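PDB 5AF3: putative antitoxin VapB45 from Mycobacterium tuberculosis, which possibly acts as the antitoxin of a type II toxin-antitoxin system, neutralising its cognate toxin VapC45, and carries a putative helix-turn-helix DNA-binding domain. Local coordinates for residues 79-87 against 154-164. Sequence-based numbering, arbitrary orientation.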
loop_
_atom_site.group_PDB
_atom_site.type_symbol
_atom_site.label_atom_id
_atom_site.label_comp_id
_atom_site.label_asym_id
_atom_site.label_seq_id
_atom_site.Cartn_x
_atom_site.Cartn_y
_atom_site.Cartn_z
ATOM N N TYR A 79 9.355 -12.068 -4.687
ATOM C CA TYR A 79 8.447 -11.920 -3.580
ATOM C C TYR A 79 9.127 -12.346 -2.273
ATOM O O TYR A 79 9.075 -11.614 -1.265
ATOM C CB TYR A 79 7.164 -12.709 -3.802
ATOM C CG TYR A 79 6.277 -12.793 -2.583
ATOM C CD1 TYR A 79 5.406 -11.746 -2.242
ATOM C CD2 TYR A 79 6.282 -13.938 -1.789
ATOM C CE1 TYR A 79 4.588 -11.850 -1.137
ATOM C CE2 TYR A 79 5.469 -14.051 -0.714
ATOM C CZ TYR A 79 4.645 -13.003 -0.365
ATOM O OH TYR A 79 3.844 -13.167 0.740
ATOM N N VAL A 80 9.802 -13.490 -2.312
ATOM C CA VAL A 80 10.490 -14.009 -1.116
ATOM C C VAL A 80 11.666 -13.115 -0.708
ATOM O O VAL A 80 11.787 -12.772 0.457
ATOM C CB VAL A 80 10.918 -15.449 -1.309
ATOM C CG1 VAL A 80 11.823 -15.935 -0.140
ATOM C CG2 VAL A 80 9.635 -16.363 -1.379
ATOM N N LEU A 81 12.499 -12.737 -1.661
ATOM C CA LEU A 81 13.589 -11.794 -1.415
ATOM C C LEU A 81 13.087 -10.459 -0.860
ATOM O O LEU A 81 13.745 -9.840 -0.042
ATOM C CB LEU A 81 14.359 -11.537 -2.685
ATOM C CG LEU A 81 15.242 -12.674 -3.209
ATOM C CD1 LEU A 81 15.872 -12.222 -4.494
ATOM C CD2 LEU A 81 16.318 -13.008 -2.120
ATOM N N ASN A 82 11.928 -10.006 -1.316
ATOM C CA ASN A 82 11.345 -8.793 -0.732
ATOM C C ASN A 82 10.917 -8.966 0.715
ATOM O O ASN A 82 10.986 -8.003 1.519
ATOM C CB ASN A 82 10.186 -8.277 -1.575
ATOM C CG ASN A 82 9.841 -6.820 -1.241
ATOM O OD1 ASN A 82 10.727 -6.011 -0.947
ATOM N ND2 ASN A 82 8.552 -6.499 -1.252
ATOM N N ALA A 83 10.475 -10.170 1.056
ATOM C CA ALA A 83 10.099 -10.499 2.407
ATOM C C ALA A 83 11.371 -10.479 3.248
ATOM O O ALA A 83 11.335 -10.015 4.403
ATOM C CB ALA A 83 9.441 -11.876 2.493
ATOM N N PHE A 84 12.478 -10.972 2.669
ATOM C CA PHE A 84 13.782 -10.904 3.358
ATOM C C PHE A 84 14.174 -9.421 3.596
ATOM O O PHE A 84 14.580 -9.039 4.717
ATOM C CB PHE A 84 14.909 -11.622 2.570
ATOM C CG PHE A 84 14.758 -13.120 2.488
ATOM C CD1 PHE A 84 13.735 -13.809 3.145
ATOM C CD2 PHE A 84 15.686 -13.853 1.725
ATOM C CE1 PHE A 84 13.629 -15.203 3.014
ATOM C CE2 PHE A 84 15.583 -15.238 1.602
ATOM C CZ PHE A 84 14.562 -15.901 2.228
ATOM N N ARG A 85 13.995 -8.599 2.578
ATOM C CA ARG A 85 14.361 -7.177 2.611
ATOM C C ARG A 85 13.544 -6.454 3.675
ATOM O O ARG A 85 14.095 -5.716 4.479
ATOM C CB ARG A 85 14.102 -6.529 1.261
ATOM C CG ARG A 85 14.548 -5.063 1.162
ATOM C CD ARG A 85 14.275 -4.507 -0.218
ATOM N NE ARG A 85 12.859 -4.238 -0.365
ATOM C CZ ARG A 85 12.309 -3.026 -0.373
ATOM N NH1 ARG A 85 13.059 -1.929 -0.283
ATOM N NH2 ARG A 85 11.001 -2.926 -0.518
ATOM N N ARG A 86 12.232 -6.692 3.683
ATOM C CA ARG A 86 11.326 -6.156 4.708
ATOM C C ARG A 86 11.763 -6.498 6.125
ATOM O O ARG A 86 11.601 -5.683 7.047
ATOM C CB ARG A 86 9.911 -6.710 4.478
ATOM C CG ARG A 86 8.807 -6.033 5.272
ATOM C CD ARG A 86 7.438 -6.624 4.851
ATOM N NE ARG A 86 7.094 -6.333 3.466
ATOM C CZ ARG A 86 6.969 -7.235 2.476
ATOM N NH1 ARG A 86 7.196 -8.532 2.657
ATOM N NH2 ARG A 86 6.630 -6.827 1.267
ATOM N N ALA A 87 12.371 -7.672 6.300
ATOM C CA ALA A 87 12.792 -8.151 7.617
ATOM C C ALA A 87 14.062 -7.469 8.145
ATOM O O ALA A 87 14.460 -7.698 9.308
ATOM C CB ALA A 87 12.969 -9.662 7.610
ATOM N N LYS A 154 12.209 -15.987 11.543
ATOM C CA LYS A 154 11.416 -14.967 12.223
ATOM C C LYS A 154 10.000 -14.963 11.638
ATOM O O LYS A 154 9.817 -15.152 10.425
ATOM C CB LYS A 154 12.043 -13.596 11.959
ATOM C CG LYS A 154 13.426 -13.411 12.582
ATOM C CD LYS A 154 13.970 -12.041 12.235
ATOM C CE LYS A 154 15.355 -11.875 12.838
ATOM N NZ LYS A 154 15.984 -10.613 12.342
ATOM N N GLU A 155 9.002 -14.756 12.490
ATOM C CA GLU A 155 7.606 -14.711 12.027
ATOM C C GLU A 155 7.348 -13.637 11.003
ATOM O O GLU A 155 6.501 -13.814 10.129
ATOM C CB GLU A 155 6.641 -14.565 13.208
ATOM C CG GLU A 155 6.555 -15.889 13.990
ATOM C CD GLU A 155 5.380 -15.956 14.959
ATOM O OE1 GLU A 155 4.616 -14.966 15.073
ATOM O OE2 GLU A 155 5.215 -17.025 15.604
ATOM N N ILE A 156 8.099 -12.537 11.070
ATOM C CA ILE A 156 7.928 -11.467 10.087
ATOM C C ILE A 156 8.257 -11.971 8.666
ATOM O O ILE A 156 7.678 -11.509 7.691
ATOM C CB ILE A 156 8.766 -10.182 10.438
ATOM C CG1 ILE A 156 8.367 -8.999 9.526
ATOM C CG2 ILE A 156 10.320 -10.408 10.338
ATOM C CD1 ILE A 156 9.161 -7.676 9.839
ATOM N N VAL A 157 9.165 -12.944 8.568
ATOM C CA VAL A 157 9.474 -13.632 7.287
ATOM C C VAL A 157 8.411 -14.723 7.008
ATOM O O VAL A 157 7.869 -14.789 5.874
ATOM C CB VAL A 157 10.909 -14.259 7.307
ATOM C CG1 VAL A 157 11.215 -14.989 5.954
ATOM C CG2 VAL A 157 11.956 -13.176 7.520
ATOM N N GLU A 158 8.151 -15.575 8.000
ATOM C CA GLU A 158 7.140 -16.660 7.858
ATOM C C GLU A 158 5.807 -16.151 7.338
ATOM O O GLU A 158 5.208 -16.772 6.445
ATOM C CB GLU A 158 6.873 -17.356 9.181
ATOM C CG GLU A 158 7.831 -18.427 9.516
ATOM C CD GLU A 158 7.344 -19.274 10.682
ATOM O OE1 GLU A 158 6.466 -18.820 11.466
ATOM O OE2 GLU A 158 7.867 -20.392 10.815
ATOM N N HIS A 159 5.335 -15.034 7.889
ATOM C CA HIS A 159 4.063 -14.409 7.412
ATOM C C HIS A 159 3.999 -14.296 5.882
ATOM O O HIS A 159 2.959 -14.606 5.260
ATOM C CB HIS A 159 3.855 -13.044 8.096
ATOM C CG HIS A 159 2.776 -12.183 7.493
ATOM N ND1 HIS A 159 1.449 -12.562 7.442
ATOM C CD2 HIS A 159 2.837 -10.951 6.930
ATOM C CE1 HIS A 159 0.738 -11.597 6.884
ATOM N NE2 HIS A 159 1.554 -10.607 6.568
ATOM N N TYR A 160 5.083 -13.869 5.252
ATOM C CA TYR A 160 5.077 -13.825 3.798
ATOM C C TYR A 160 5.215 -15.193 3.108
ATOM O O TYR A 160 4.595 -15.421 2.068
ATOM C CB TYR A 160 6.109 -12.831 3.283
ATOM C CG TYR A 160 5.713 -11.460 3.784
ATOM C CD1 TYR A 160 4.736 -10.730 3.120
ATOM C CD2 TYR A 160 6.247 -10.943 4.970
ATOM C CE1 TYR A 160 4.299 -9.497 3.626
ATOM C CE2 TYR A 160 5.823 -9.715 5.489
ATOM C CZ TYR A 160 4.854 -9.000 4.811
ATOM O OH TYR A 160 4.408 -7.779 5.290
ATOM N N LEU A 161 6.090 -16.050 3.639
ATOM C CA LEU A 161 6.280 -17.391 3.091
ATOM C C LEU A 161 4.991 -18.186 3.047
ATOM O O LEU A 161 4.804 -18.941 2.122
ATOM C CB LEU A 161 7.311 -18.178 3.926
ATOM C CG LEU A 161 8.703 -17.531 3.973
ATOM C CD1 LEU A 161 9.741 -18.492 4.595
ATOM C CD2 LEU A 161 9.211 -17.051 2.640
ATOM N N GLN A 162 4.147 -18.009 4.069
ATOM C CA GLN A 162 2.844 -18.667 4.243
ATOM C C GLN A 162 1.824 -18.315 3.161
ATOM O O GLN A 162 0.814 -19.021 3.009
ATOM C CB GLN A 162 2.253 -18.300 5.620
ATOM C CG GLN A 162 2.818 -19.133 6.748
ATOM C CD GLN A 162 2.603 -18.530 8.147
ATOM O OE1 GLN A 162 2.122 -17.394 8.308
ATOM N NE2 GLN A 162 2.956 -19.312 9.171
ATOM N N GLN A 163 2.062 -17.232 2.435
ATOM C CA GLN A 163 1.129 -16.773 1.376
ATOM C C GLN A 163 1.243 -17.558 0.059
ATOM O O GLN A 163 0.437 -17.359 -0.856
ATOM C CB GLN A 163 1.314 -15.282 1.070
ATOM C CG GLN A 163 1.254 -14.327 2.294
ATOM C CD GLN A 163 0.037 -14.582 3.136
ATOM O OE1 GLN A 163 -1.057 -14.756 2.612
ATOM N NE2 GLN A 163 0.211 -14.618 4.442
ATOM N N ILE A 164 2.279 -18.397 -0.059
ATOM C CA ILE A 164 2.605 -19.024 -1.320
ATOM C C ILE A 164 1.939 -20.393 -1.366
ATOM O O ILE A 164 1.955 -21.117 -0.374
ATOM C CB ILE A 164 4.152 -19.163 -1.498
ATOM C CG1 ILE A 164 4.825 -17.779 -1.383
ATOM C CG2 ILE A 164 4.505 -19.769 -2.877
ATOM C CD1 ILE A 164 6.337 -17.826 -1.453
#
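The guanidinium of Arg86 lies over one face of the Tyr160 ring: the two planes are 30° apart, and Arg86 CZ stands 3.9 Å from the centroid of the Tyr160 ring, which satisfies a cation-pi geometry. NH1 sits above the ring centre, a position reached because the arginine chain, extended through chi2, bends at chi3 (-65°). His159 CD2 covers the opposite face, though only near the rim, while the ring's hydroxyl bonds to Asp237 of the second subunit.

Tyr79 crosses Tyr160 at about a right angle, with its OH donating to Tyr160 O at 2.7 Å. The hydroxyl comes in well off the C=O direction and somewhat out of the carbonyl plane, and the same carbonyl also accepts from Gln163 N, within the type I turn from Leu161 to Ile164.

Ala83, whose CB is 3.6 Å from Tyr160 CB, lets the backbones close to 5.8 Å between Ala83 CA and Val157 CA. Apolar pairs continue on both sides: Ala87 CB meets Val157 CG2 at 3.7 Å, and Val80 CG2 meets Ile164 CD1 at 3.6 Å. Axes 9.0 Å apart at 159° identify a near-antiparallel helix pair, mostly buried, joining the putative helix-turn-helix domain to helix 155-161 beside the subunit interface.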